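PDB 3D3Q: tRNA delta(2)-isopentenylpyrophosphate transferase from Staphylococcus epidermidis ATCC 12228, which probably catalyses the transfer of a dimethylallyl group from dimethylallyl diphosphate onto adenosine 37 of tRNAs that read codons beginning with uridine. Local coordinates for residues 87-90 with 91-95; 134-137 with 138-141; 189-192 with 193-196; 204-207 with 208-211; 267-270 with 271-275. All blocks are in the same frame, centred on the assembly; numbering follows the deposited sequence.

The five contacts follow one another along the chain, and each is a local meeting of residues within one helix or at its end. Interactions 1 and 3, at the end of helix 78-94 and in the exit from helix 184-192, have centres about 19 Å apart and touch where I89 packs on Y196. On the opposite side of the chain's centre from both lie interactions 4 and 5, centres about 14 Å apart, where helix 207-224 meets helix 262-286 and Y211 packs on R274. Interaction 2 stands apart at the end of helix 125-136, its centre about 24 Å from that of interaction 4, in an outlying helical region of this P-loop protein.

Interaction 1: 87-90 with 91-95; sequences KYIK and DITRR
T93 turns its hydroxyl back onto the helix one turn earlier: T93 OG1 donates to I89 O over 2.6 Å, nearly in line with the carbonyl. OG1 lies beside the backbone N and trans to the carbonyl carbon (chi1 -42°), the setting from which a threonine can reach the carbonyl four residues before it. T93 N gives the same oxygen a second bond, at 3.3 Å and from above the carbonyl plane, so I89 O is gripped by two donors of one residue. The ordinary helical ladder runs alongside, with I92 N bonded to Y88 O at 2.8 Å and R94 N to K90 O at 2.8 Å.

The next layer is ionic. R94 NH1 donates to D91 OD1 at 2.6 Å, from above the carboxylate plane, while D91 OD2 takes R95 NH2 at 2.5 Å, so one short acid serves two long, flexible bases. R95 also bridges to E34 through NH1, which ties the helix end to strand 33-37. On the buried side, I89 and I92 set their branched chains against I36 and P99, as suits the face of a helix that covers a parallel sheet, and the Y88 ring stacks on Y65.

Two local pairings thus mark this end of the helix: the T93 hydroxyl shares the acceptor used by its own amide, and D91 is matched by two arginines. The arginines probably favour the ionised form of D91, and their positive charge is probably also welcome at the carboxyl end of the helix.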
loop_
_atom_site.group_PDB
_atom_site.type_symbol
_atom_site.label_atom_id
_atom_site.label_comp_id
_atom_site.label_asym_id
_atom_site.label_seq_id
_atom_site.Cartn_x
_atom_site.Cartn_y
_atom_site.Cartn_z
ATOM N N LYS A 87 19.100 -0.701 5.535
ATOM C CA LYS A 87 20.464 -0.764 5.047
ATOM C C LYS A 87 20.517 -0.273 3.600
ATOM O O LYS A 87 21.347 0.566 3.266
ATOM C CB LYS A 87 21.006 -2.195 5.161
ATOM C CG LYS A 87 21.074 -2.721 6.597
ATOM C CD LYS A 87 21.334 -4.227 6.634
ATOM C CE LYS A 87 21.311 -4.786 8.071
ATOM N NZ LYS A 87 21.316 -6.290 8.138
ATOM N N TYR A 88 19.619 -0.776 2.755
ATOM C CA TYR A 88 19.574 -0.370 1.353
ATOM C C TYR A 88 19.284 1.130 1.199
ATOM O O TYR A 88 19.879 1.818 0.367
ATOM C CB TYR A 88 18.519 -1.178 0.579
ATOM C CG TYR A 88 18.891 -2.622 0.259
ATOM C CD1 TYR A 88 18.181 -3.690 0.830
ATOM C CD2 TYR A 88 19.906 -2.925 -0.660
ATOM C CE1 TYR A 88 18.463 -5.018 0.492
ATOM C CE2 TYR A 88 20.198 -4.256 -1.007
ATOM C CZ TYR A 88 19.470 -5.294 -0.427
ATOM O OH TYR A 88 19.737 -6.606 -0.751
ATOM N N ILE A 89 18.371 1.649 2.002
ATOM C CA ILE A 89 18.054 3.059 1.920
ATOM C C ILE A 89 19.298 3.916 2.209
ATOM O O ILE A 89 19.438 5.004 1.652
ATOM C CB ILE A 89 16.910 3.428 2.901
ATOM C CG1 ILE A 89 15.625 2.696 2.487
ATOM C CG2 ILE A 89 16.702 4.930 2.920
ATOM C CD1 ILE A 89 14.461 2.873 3.443
ATOM N N LYS A 90 20.193 3.444 3.079
ATOM C CA LYS A 90 21.416 4.198 3.392
ATOM C C LYS A 90 22.438 4.019 2.275
ATOM O O LYS A 90 23.040 4.987 1.815
ATOM C CB LYS A 90 22.040 3.740 4.723
ATOM C CG LYS A 90 21.603 4.528 5.979
ATOM C CD LYS A 90 22.305 4.046 7.288
ATOM C CE LYS A 90 21.882 2.613 7.705
ATOM N NZ LYS A 90 22.551 2.045 8.920
ATOM N N ASP A 91 22.633 2.782 1.841
ATOM C CA ASP A 91 23.586 2.517 0.783
ATOM C C ASP A 91 23.225 3.347 -0.443
ATOM O O ASP A 91 24.087 3.972 -1.043
ATOM C CB ASP A 91 23.579 1.032 0.437
ATOM C CG ASP A 91 24.662 0.665 -0.542
ATOM O OD1 ASP A 91 25.849 0.756 -0.163
ATOM O OD2 ASP A 91 24.327 0.291 -1.682
ATOM N N ILE A 92 21.943 3.353 -0.802
ATOM C CA ILE A 92 21.445 4.114 -1.953
ATOM C C ILE A 92 21.757 5.613 -1.820
ATOM O O ILE A 92 22.358 6.215 -2.719
ATOM C CB ILE A 92 19.899 3.927 -2.125
ATOM C CG1 ILE A 92 19.590 2.468 -2.463
ATOM C CG2 ILE A 92 19.355 4.843 -3.213
ATOM C CD1 ILE A 92 18.115 2.161 -2.610
ATOM N N THR A 93 21.355 6.217 -0.703
ATOM C CA THR A 93 21.588 7.644 -0.497
ATOM C C THR A 93 23.065 7.933 -0.504
ATOM O O THR A 93 23.497 8.974 -0.989
ATOM C CB THR A 93 21.076 8.146 0.867
ATOM O OG1 THR A 93 19.797 7.569 1.178
ATOM C CG2 THR A 93 20.958 9.660 0.838
ATOM N N ARG A 94 23.826 6.991 0.047
ATOM C CA ARG A 94 25.279 7.108 0.156
ATOM C C ARG A 94 25.940 7.222 -1.200
ATOM O O ARG A 94 27.024 7.783 -1.320
ATOM C CB ARG A 94 25.838 5.899 0.928
ATOM C CG ARG A 94 27.257 6.063 1.454
ATOM C CD ARG A 94 27.700 4.803 2.209
ATOM N NE ARG A 94 27.570 3.600 1.389
ATOM C CZ ARG A 94 28.159 3.428 0.206
ATOM N NH1 ARG A 94 27.974 2.299 -0.477
ATOM N NH2 ARG A 94 28.934 4.383 -0.298
ATOM N N ARG A 95 25.287 6.686 -2.221
ATOM C CA ARG A 95 25.840 6.759 -3.569
ATOM C C ARG A 95 25.145 7.861 -4.362
ATOM O O ARG A 95 25.003 7.785 -5.586
ATOM C CB ARG A 95 25.710 5.414 -4.276
ATOM C CG ARG A 95 26.346 4.272 -3.498
ATOM C CD ARG A 95 26.533 3.037 -4.352
ATOM N NE ARG A 95 25.301 2.653 -5.057
ATOM C CZ ARG A 95 24.160 2.343 -4.453
ATOM N NH1 ARG A 95 23.108 2.008 -5.171
ATOM N NH2 ARG A 95 24.073 2.369 -3.128
#

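Interaction 2: 134-137 with 138-141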
loop_
_atom_site.group_PDB
_atom_site.type_symbol
_atom_site.label_atom_id
_atom_site.label_comp_id
_atom_site.label_asym_id
_atom_site.label_seq_id
_atom_site.Cartn_x
_atom_site.Cartn_y
_atom_site.Cartn_z
ATOM N N LYS A 134 -22.820 9.553 9.876
ATOM C CA LYS A 134 -22.708 10.744 10.722
ATOM C C LYS A 134 -21.987 11.865 9.989
ATOM O O LYS A 134 -22.293 13.039 10.192
ATOM C CB LYS A 134 -21.954 10.386 12.009
ATOM C CG LYS A 134 -22.344 11.209 13.228
ATOM C CD LYS A 134 -21.730 12.599 13.227
ATOM C CE LYS A 134 -22.335 13.456 14.337
ATOM N NZ LYS A 134 -23.783 13.702 14.071
ATOM N N LEU A 135 -21.025 11.491 9.143
ATOM C CA LEU A 135 -20.254 12.452 8.361
ATOM C C LEU A 135 -21.166 13.054 7.299
ATOM O O LEU A 135 -21.207 14.271 7.116
ATOM C CB LEU A 135 -19.047 11.769 7.704
ATOM C CG LEU A 135 -17.801 11.510 8.561
ATOM C CD1 LEU A 135 -16.767 10.736 7.751
ATOM C CD2 LEU A 135 -17.208 12.837 9.038
ATOM N N LYS A 136 -21.905 12.197 6.605
ATOM C CA LYS A 136 -22.819 12.671 5.586
ATOM C C LYS A 136 -23.872 13.564 6.251
ATOM O O LYS A 136 -24.478 14.410 5.602
ATOM C CB LYS A 136 -23.463 11.483 4.857
ATOM C CG LYS A 136 -24.378 11.865 3.703
ATOM C CD LYS A 136 -24.545 10.718 2.705
ATOM C CE LYS A 136 -23.287 10.513 1.857
ATOM N NZ LYS A 136 -23.449 9.421 0.849
ATOM N N GLU A 137 -24.083 13.381 7.549
ATOM C CA GLU A 137 -25.045 14.200 8.279
ATOM C C GLU A 137 -24.342 15.464 8.760
ATOM O O GLU A 137 -24.929 16.291 9.460
ATOM C CB GLU A 137 -25.627 13.428 9.478
ATOM C CG GLU A 137 -26.564 12.272 9.068
ATOM C CD GLU A 137 -27.019 11.380 10.223
ATOM O OE1 GLU A 137 -27.901 10.517 9.987
ATOM O OE2 GLU A 137 -26.497 11.538 11.355
ATOM N N LEU A 138 -23.074 15.607 8.384
ATOM C CA LEU A 138 -22.313 16.789 8.767
ATOM C C LEU A 138 -22.047 17.659 7.566
ATOM O O LEU A 138 -21.481 18.742 7.696
ATOM C CB LEU A 138 -20.985 16.415 9.418
ATOM C CG LEU A 138 -21.027 15.769 10.803
ATOM C CD1 LEU A 138 -19.598 15.529 11.240
ATOM C CD2 LEU A 138 -21.758 16.660 11.806
ATOM N N GLU A 139 -22.459 17.176 6.396
ATOM C CA GLU A 139 -22.275 17.922 5.152
ATOM C C GLU A 139 -23.120 19.193 5.230
ATOM O O GLU A 139 -22.793 20.202 4.612
ATOM C CB GLU A 139 -22.703 17.083 3.944
ATOM C CG GLU A 139 -21.790 15.891 3.610
ATOM C CD GLU A 139 -22.259 15.104 2.374
ATOM O OE1 GLU A 139 -23.395 14.567 2.405
ATOM O OE2 GLU A 139 -21.496 15.012 1.375
ATOM N N HIS A 140 -24.202 19.142 5.997
ATOM C CA HIS A 140 -25.052 20.303 6.151
ATOM C C HIS A 140 -24.277 21.455 6.793
ATOM O O HIS A 140 -24.212 22.557 6.247
ATOM C CB HIS A 140 -26.270 19.964 7.011
ATOM C CG HIS A 140 -26.638 21.051 7.976
ATOM N ND1 HIS A 140 -26.998 22.320 7.569
ATOM C CD2 HIS A 140 -26.636 21.079 9.332
ATOM C CE1 HIS A 140 -27.201 23.083 8.631
ATOM N NE2 HIS A 140 -26.987 22.355 9.714
ATOM N N LEU A 141 -23.693 21.187 7.957
ATOM C CA LEU A 141 -22.936 22.183 8.706
ATOM C C LEU A 141 -22.044 23.050 7.849
ATOM O O LEU A 141 -21.313 22.563 6.974
ATOM C CB LEU A 141 -22.072 21.512 9.783
ATOM C CG LEU A 141 -22.614 21.211 11.184
ATOM C CD1 LEU A 141 -23.769 20.211 11.132
ATOM C CD2 LEU A 141 -21.466 20.664 12.021
#
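Three kinds of contact join L138 and E139 to the last turn of helix 125-136. The backbone supplies one clear bond: L138 N donates to L135 O over 2.6 Å, from well above the carbonyl plane. It spans three residues, as in a tight 3-10-like turn, and marks where the helix lets go.

Apolar packing comes next. L138 CG lies beside the backbone N (chi1 -69°), and from there the side chain leans back over the final turn. L138 CD1 meets L135 CD2 at 4.2 Å, and L138 CG lies 4.1 Å from K134 CD, because the lysine bends its chain so that its methylenes cross the leucine.

The third kind is between charged chains that meet through a methylene. K136 and E139 lie side by side, pointing the same way, with E139 OE1 3.2 Å from K136 CG. No salt bridge joins their ends, K136 NZ staying 5.4 Å from E139 OE1, so any attraction acts without contact and is probably modest. Long charged chains suit this exposed side.

L138 is buried among L146 and Y149 of helix 143-153 and I173 of helix 166-179, and L135 touches L170 of the latter, so the two leucines join the end of helix 125-136 and the following loop to both these helices.

Interaction 3: 189-192 with 193-196; sequences VQQF and TENY
T193 is rotated so that its hydroxyl turns back toward V189, with chi1 at -20°, away from the usual staggered values, and E194 has CG set between its backbone N and carbonyl carbon (chi1 58°), which lifts the chain over the last helical turn. The first rotation brings T193 OG1 to V189 O. This counts as a hydrogen bond, but the modelled separation is so short that its length is doubtful. T193 N donates to the same oxygen at 2.9 Å, tilted somewhat from the carbonyl plane, so a single carbonyl takes both donors of the residue just after the helix.

The E194 chain then runs extended beside two carbonyls of that turn. Its CB lies 3.3 Å from Q190 O and its CG 3.4 Å from Q191 O, so both methylenes rest against these oxygens. The carboxylate is drawn onward to K6, with which E194 OE1 forms a salt bridge. Q190 is held by its amide, which donates to K287 O and accepts from R186, as fits a buried glutamine needing partners for both ends.

T193 is the first residue to leave helical backbone angles. Threonine suits this place because its hydroxyl adds a side-chain donor to V189 O beside that of the amide; separately, its backbone bonds to N115 and so joins the loop there. The acid beyond it, near the carboxyl end of the helix, would gain from the lysine it meets; the salt bridge probably offsets an unfavourable dipole there.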
loop_
_atom_site.group_PDB
_atom_site.type_symbol
_atom_site.label_atom_id
_atom_site.label_comp_id
_atom_site.label_asym_id
_atom_site.label_seq_id
_atom_site.Cartn_x
_atom_site.Cartn_y
_atom_site.Cartn_z
ATOM N N VAL A 189 3.121 12.024 17.349
ATOM C CA VAL A 189 3.991 10.871 17.429
ATOM C C VAL A 189 4.591 10.438 16.088
ATOM O O VAL A 189 5.763 10.056 16.012
ATOM C CB VAL A 189 3.248 9.727 18.037
ATOM C CG1 VAL A 189 2.847 10.088 19.448
ATOM C CG2 VAL A 189 2.029 9.439 17.196
ATOM N N GLN A 190 3.797 10.489 15.024
ATOM C CA GLN A 190 4.318 10.099 13.715
ATOM C C GLN A 190 5.309 11.141 13.226
ATOM O O GLN A 190 6.258 10.827 12.509
ATOM C CB GLN A 190 3.188 9.934 12.702
ATOM C CG GLN A 190 2.336 8.704 12.952
ATOM C CD GLN A 190 1.285 8.513 11.883
ATOM O OE1 GLN A 190 0.828 9.485 11.279
ATOM N NE2 GLN A 190 0.884 7.264 11.648
ATOM N N GLN A 191 5.100 12.381 13.647
ATOM C CA GLN A 191 5.968 13.475 13.254
ATOM C C GLN A 191 7.320 13.444 13.957
ATOM O O GLN A 191 8.313 13.960 13.449
ATOM C CB GLN A 191 5.267 14.786 13.557
ATOM C CG GLN A 191 6.055 16.014 13.222
ATOM C CD GLN A 191 5.427 17.239 13.846
ATOM O OE1 GLN A 191 5.429 17.388 15.077
ATOM N NE2 GLN A 191 4.860 18.113 13.009
ATOM N N PHE A 192 7.365 12.822 15.123
ATOM C CA PHE A 192 8.602 12.777 15.873
ATOM C C PHE A 192 9.335 11.458 15.783
ATOM O O PHE A 192 10.549 11.419 15.979
ATOM C CB PHE A 192 8.324 13.110 17.338
ATOM C CG PHE A 192 9.541 13.052 18.223
ATOM C CD1 PHE A 192 10.629 13.891 17.995
ATOM C CD2 PHE A 192 9.590 12.161 19.299
ATOM C CE1 PHE A 192 11.743 13.843 18.822
ATOM C CE2 PHE A 192 10.698 12.107 20.129
ATOM C CZ PHE A 192 11.776 12.949 19.890
ATOM N N THR A 193 8.604 10.380 15.509
ATOM C CA THR A 193 9.222 9.059 15.415
ATOM C C THR A 193 9.547 8.693 13.988
ATOM O O THR A 193 9.874 7.542 13.706
ATOM C CB THR A 193 8.320 7.923 15.920
ATOM O OG1 THR A 193 7.298 8.439 16.776
ATOM C CG2 THR A 193 9.150 6.923 16.685
ATOM N N GLU A 194 9.447 9.665 13.089
ATOM C CA GLU A 194 9.718 9.409 11.677
ATOM C C GLU A 194 11.199 9.320 11.354
ATOM O O GLU A 194 11.979 10.180 11.733
ATOM C CB GLU A 194 9.072 10.476 10.799
ATOM C CG GLU A 194 9.521 11.880 11.113
ATOM C CD GLU A 194 8.878 12.905 10.195
ATOM O OE1 GLU A 194 9.025 14.127 10.466
ATOM O OE2 GLU A 194 8.231 12.489 9.199
ATOM N N ASN A 195 11.566 8.275 10.626
ATOM C CA ASN A 195 12.937 8.059 10.275
ATOM C C ASN A 195 13.356 8.728 8.997
ATOM O O ASN A 195 14.537 8.952 8.787
ATOM C CB ASN A 195 13.218 6.571 10.178
ATOM C CG ASN A 195 12.851 5.836 11.452
ATOM O OD1 ASN A 195 13.041 6.357 12.554
ATOM N ND2 ASN A 195 12.317 4.623 11.311
ATOM N N TYR A 196 12.412 9.059 8.132
ATOM C CA TYR A 196 12.792 9.681 6.877
ATOM C C TYR A 196 11.939 10.864 6.475
ATOM O O TYR A 196 10.826 11.042 6.967
ATOM C CB TYR A 196 12.749 8.643 5.747
ATOM C CG TYR A 196 13.411 7.326 6.079
ATOM C CD1 TYR A 196 12.695 6.288 6.676
ATOM C CD2 TYR A 196 14.758 7.113 5.785
ATOM C CE1 TYR A 196 13.310 5.065 6.963
ATOM C CE2 TYR A 196 15.381 5.904 6.071
ATOM C CZ TYR A 196 14.659 4.887 6.653
ATOM O OH TYR A 196 15.298 3.699 6.906
#

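Interaction 4: 204-207 with 208-211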
loop_
_atom_site.group_PDB
_atom_site.type_symbol
_atom_site.label_atom_id
_atom_site.label_comp_id
_atom_site.label_asym_id
_atom_site.label_seq_id
_atom_site.Cartn_x
_atom_site.Cartn_y
_atom_site.Cartn_z
ATOM N N GLU A 204 -5.147 5.795 -5.849
ATOM C CA GLU A 204 -6.494 5.445 -5.436
ATOM C C GLU A 204 -7.457 5.254 -6.609
ATOM O O GLU A 204 -7.129 5.551 -7.751
ATOM C CB GLU A 204 -7.019 6.552 -4.526
ATOM C CG GLU A 204 -8.359 6.275 -3.880
ATOM C CD GLU A 204 -9.074 7.547 -3.476
ATOM O OE1 GLU A 204 -9.399 8.349 -4.385
ATOM O OE2 GLU A 204 -9.300 7.736 -2.258
HETATM N N MSE A 205 -8.654 4.766 -6.314
HETATM C CA MSE A 205 -9.659 4.564 -7.337
HETATM C C MSE A 205 -10.947 4.116 -6.668
HETATM O O MSE A 205 -10.927 3.660 -5.527
HETATM C CB MSE A 205 -9.173 3.525 -8.343
HETATM C CG MSE A 205 -8.753 2.229 -7.692
HETATM SE SE MSE A 205 -7.643 1.130 -8.840
HETATM C CE MSE A 205 -9.037 0.519 -10.039
ATOM N N SER A 206 -12.067 4.259 -7.371
ATOM C CA SER A 206 -13.363 3.887 -6.820
ATOM C C SER A 206 -13.454 2.390 -6.609
ATOM O O SER A 206 -12.819 1.621 -7.325
ATOM C CB SER A 206 -14.492 4.348 -7.745
ATOM O OG SER A 206 -14.569 3.568 -8.932
ATOM N N ARG A 207 -14.249 1.975 -5.627
ATOM C CA ARG A 207 -14.404 0.557 -5.333
ATOM C C ARG A 207 -14.915 -0.171 -6.567
ATOM O O ARG A 207 -14.601 -1.343 -6.780
ATOM C CB ARG A 207 -15.388 0.327 -4.171
ATOM C CG ARG A 207 -15.056 -0.924 -3.342
ATOM C CD ARG A 207 -16.263 -1.741 -2.877
ATOM N NE ARG A 207 -17.234 -1.047 -2.088
ATOM C CZ ARG A 207 -18.566 -1.120 -2.050
ATOM N NH1 ARG A 207 -19.124 -0.321 -1.170
ATOM N NH2 ARG A 207 -19.343 -1.884 -2.819
ATOM N N GLU A 208 -15.709 0.523 -7.377
ATOM C CA GLU A 208 -16.257 -0.075 -8.588
ATOM C C GLU A 208 -15.120 -0.498 -9.520
ATOM O O GLU A 208 -14.977 -1.680 -9.842
ATOM C CB GLU A 208 -17.166 0.916 -9.334
ATOM C CG GLU A 208 -18.449 1.368 -8.614
ATOM C CD GLU A 208 -18.255 2.611 -7.738
ATOM O OE1 GLU A 208 -17.985 2.444 -6.528
ATOM O OE2 GLU A 208 -18.362 3.749 -8.264
ATOM N N THR A 209 -14.317 0.477 -9.948
ATOM C CA THR A 209 -13.205 0.214 -10.856
ATOM C C THR A 209 -12.210 -0.760 -10.233
ATOM O O THR A 209 -11.719 -1.668 -10.895
ATOM C CB THR A 209 -12.459 1.527 -11.248
ATOM O OG1 THR A 209 -13.388 2.482 -11.776
ATOM C CG2 THR A 209 -11.402 1.247 -12.309
ATOM N N LEU A 210 -11.917 -0.563 -8.956
ATOM C CA LEU A 210 -10.991 -1.428 -8.247
ATOM C C LEU A 210 -11.394 -2.893 -8.396
ATOM O O LEU A 210 -10.646 -3.705 -8.946
ATOM C CB LEU A 210 -10.965 -1.056 -6.760
ATOM C CG LEU A 210 -10.155 -1.951 -5.801
ATOM C CD1 LEU A 210 -8.689 -1.857 -6.170
ATOM C CD2 LEU A 210 -10.362 -1.529 -4.350
ATOM N N TYR A 211 -12.586 -3.218 -7.907
ATOM C CA TYR A 211 -13.100 -4.582 -7.958
ATOM C C TYR A 211 -13.148 -5.169 -9.360
ATOM O O TYR A 211 -12.914 -6.363 -9.560
ATOM C CB TYR A 211 -14.495 -4.653 -7.311
ATOM C CG TYR A 211 -14.477 -4.636 -5.792
ATOM C CD1 TYR A 211 -15.601 -5.003 -5.056
ATOM C CD2 TYR A 211 -13.329 -4.275 -5.092
ATOM C CE1 TYR A 211 -15.581 -5.017 -3.661
ATOM C CE2 TYR A 211 -13.294 -4.284 -3.702
ATOM C CZ TYR A 211 -14.424 -4.659 -2.992
ATOM O OH TYR A 211 -14.386 -4.683 -1.616
#
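S206 is the N-cap of helix 207-224, where the chain turns from strand 197-204 into the helix, and its carbonyl opens the ladder: L210 N donates to S206 O at 2.9 Å, and Y211 N to R207 O at 3.0 Å. In this P-loop fold the turn lies near the predicted ATP site, L210 touching P15.

S206 also caps with its hydroxyl. With OG between the backbone N and the carbonyl carbon (chi1 73°), it accepts from T209 N over 3.3 Å along a nearly straight bond, so a small serine covers an amide that the first turn cannot satisfy. E296 holds both S206 OG and T209 OG1, fixing the cap from outside.

M205, a selenomethionine, bends its long, pliant chain across L210 at about a right angle. Its CG lies 4.1 Å from L210 CB and its terminal CE 3.4 Å from T209 CG2, and the same side chain also touches K295 and E296.

R207 gives its aliphatic part to Y211, leaving the guanidinium tilted 46° from the ring: a CH-pi contact in which R207 CD sits over one face of Y211, 3.7 Å from the ring centroid.

Interaction 5: 267-270 with 271-275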
loop_
_atom_site.group_PDB
_atom_site.type_symbol
_atom_site.label_atom_id
_atom_site.label_comp_id
_atom_site.label_asym_id
_atom_site.label_seq_id
_atom_site.Cartn_x
_atom_site.Cartn_y
_atom_site.Cartn_z
ATOM N N GLU A 267 -13.433 -18.449 -7.893
ATOM C CA GLU A 267 -14.434 -17.553 -7.330
ATOM C C GLU A 267 -13.940 -16.991 -5.995
ATOM O O GLU A 267 -14.122 -15.805 -5.701
ATOM C CB GLU A 267 -15.736 -18.302 -7.102
ATOM C CG GLU A 267 -16.678 -17.528 -6.231
ATOM C CD GLU A 267 -18.018 -17.305 -6.873
ATOM O OE1 GLU A 267 -18.830 -18.262 -6.879
ATOM O OE2 GLU A 267 -18.244 -16.186 -7.394
ATOM N N LYS A 268 -13.316 -17.855 -5.193
ATOM C CA LYS A 268 -12.782 -17.459 -3.896
ATOM C C LYS A 268 -11.483 -16.670 -4.033
ATOM O O LYS A 268 -11.177 -15.814 -3.201
ATOM C CB LYS A 268 -12.563 -18.693 -3.016
ATOM C CG LYS A 268 -13.862 -19.401 -2.650
ATOM C CD LYS A 268 -13.669 -20.448 -1.556
ATOM C CE LYS A 268 -12.704 -21.562 -1.994
ATOM N NZ LYS A 268 -12.541 -22.656 -0.975
ATOM N N LEU A 269 -10.722 -16.958 -5.085
ATOM C CA LEU A 269 -9.470 -16.254 -5.335
ATOM C C LEU A 269 -9.724 -14.775 -5.674
ATOM O O LEU A 269 -9.014 -13.892 -5.192
ATOM C CB LEU A 269 -8.700 -16.940 -6.472
ATOM C CG LEU A 269 -7.468 -16.244 -7.059
ATOM C CD1 LEU A 269 -6.486 -15.911 -5.964
ATOM C CD2 LEU A 269 -6.821 -17.148 -8.095
ATOM N N LYS A 270 -10.733 -14.503 -6.498
ATOM C CA LYS A 270 -11.052 -13.124 -6.867
ATOM C C LYS A 270 -11.675 -12.401 -5.678
ATOM O O LYS A 270 -11.578 -11.181 -5.564
ATOM C CB LYS A 270 -12.029 -13.087 -8.042
ATOM C CG LYS A 270 -11.526 -13.772 -9.313
ATOM C CD LYS A 270 -12.547 -13.657 -10.442
ATOM C CE LYS A 270 -12.091 -14.386 -11.681
ATOM N NZ LYS A 270 -12.958 -14.054 -12.828
ATOM N N GLN A 271 -12.326 -13.156 -4.799
ATOM C CA GLN A 271 -12.938 -12.557 -3.633
ATOM C C GLN A 271 -11.843 -12.137 -2.653
ATOM O O GLN A 271 -11.704 -10.953 -2.354
ATOM C CB GLN A 271 -13.906 -13.536 -2.967
ATOM C CG GLN A 271 -14.888 -12.852 -2.033
ATOM C CD GLN A 271 -15.504 -13.789 -1.014
ATOM O OE1 GLN A 271 -16.417 -13.401 -0.284
ATOM N NE2 GLN A 271 -15.005 -15.024 -0.951
ATOM N N HIS A 272 -11.061 -13.095 -2.154
ATOM C CA HIS A 272 -9.966 -12.787 -1.220
ATOM C C HIS A 272 -9.135 -11.626 -1.761
ATOM O O HIS A 272 -8.584 -10.845 -0.997
ATOM C CB HIS A 272 -9.021 -13.986 -1.049
ATOM C CG HIS A 272 -9.608 -15.136 -0.297
ATOM N ND1 HIS A 272 -10.729 -15.815 -0.722
ATOM C CD2 HIS A 272 -9.203 -15.750 0.837
ATOM C CE1 HIS A 272 -10.990 -16.799 0.119
ATOM N NE2 HIS A 272 -10.079 -16.782 1.073
ATOM N N SER A 273 -9.027 -11.537 -3.087
ATOM C CA SER A 273 -8.250 -10.485 -3.697
ATOM C C SER A 273 -8.970 -9.167 -3.544
ATOM O O SER A 273 -8.342 -8.138 -3.300
ATOM C CB SER A 273 -7.994 -10.788 -5.169
ATOM O OG SER A 273 -7.142 -11.907 -5.336
ATOM N N ARG A 274 -10.289 -9.185 -3.686
ATOM C CA ARG A 274 -11.074 -7.959 -3.533
ATOM C C ARG A 274 -11.045 -7.479 -2.081
ATOM O O ARG A 274 -10.846 -6.299 -1.825
ATOM C CB ARG A 274 -12.533 -8.179 -3.961
ATOM C CG ARG A 274 -12.746 -8.428 -5.446
ATOM C CD ARG A 274 -14.232 -8.439 -5.776
ATOM N NE ARG A 274 -14.928 -9.565 -5.156
ATOM C CZ ARG A 274 -15.172 -10.726 -5.766
ATOM N NH1 ARG A 274 -14.776 -10.916 -7.017
ATOM N NH2 ARG A 274 -15.816 -11.697 -5.127
ATOM N N GLN A 275 -11.247 -8.393 -1.134
ATOM C CA GLN A 275 -11.248 -8.041 0.281
ATOM C C GLN A 275 -9.889 -7.508 0.693
ATOM O O GLN A 275 -9.784 -6.501 1.393
ATOM C CB GLN A 275 -11.582 -9.257 1.134
ATOM C CG GLN A 275 -12.960 -9.838 0.873
ATOM C CD GLN A 275 -13.133 -11.222 1.490
ATOM O OE1 GLN A 275 -12.863 -11.421 2.671
ATOM N NE2 GLN A 275 -13.591 -12.181 0.688
#
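H272 with K268 and S273 with L269 form the closely fitted part of this helical turn, each pair doubling a backbone bond with a side-chain one. K268 O receives H272 N at 2.9 Å and H272 ND1 from the opposite face of the carbonyl plane, the modelled 2.5 Å between H272 ND1 and K268 O being doubtfully short. The imidazole lies beside the backbone N (chi1 -70°), which swings its near nitrogen back along the helix, though the oxygen is tilted out of the ring plane. S273 repeats the pattern: S273 OG reaches L269 O at 2.7 Å, and S273 N reaches the same L269 O at 3.2 Å from its other face. A small hydroxyl suits this buried spot, being satisfied within the helix itself.

K270 and R274 belong to the packed side too. R274 N donates to K270 O at 3.0 Å, R274 lays one face of its guanidinium over that oxygen, and the cationic ends have their own partners, K270 NZ in D219 and R274 NH1 in N215.

The Q271 N to E267 O bond is weak. The loose side is that of the exposed E267 and K268; E267 OE2 stays 5.6 Å from R274 NH2, at most a weak attraction, probably, without contact.

Within the fold, L269 and K270 rest on V218, S273 on I214 and I247, and H272 against K250 and E251. Helix 262-286 thus packs against both helix 207-224 and the loop that holds the probable tRNA-contacting residues 245-250.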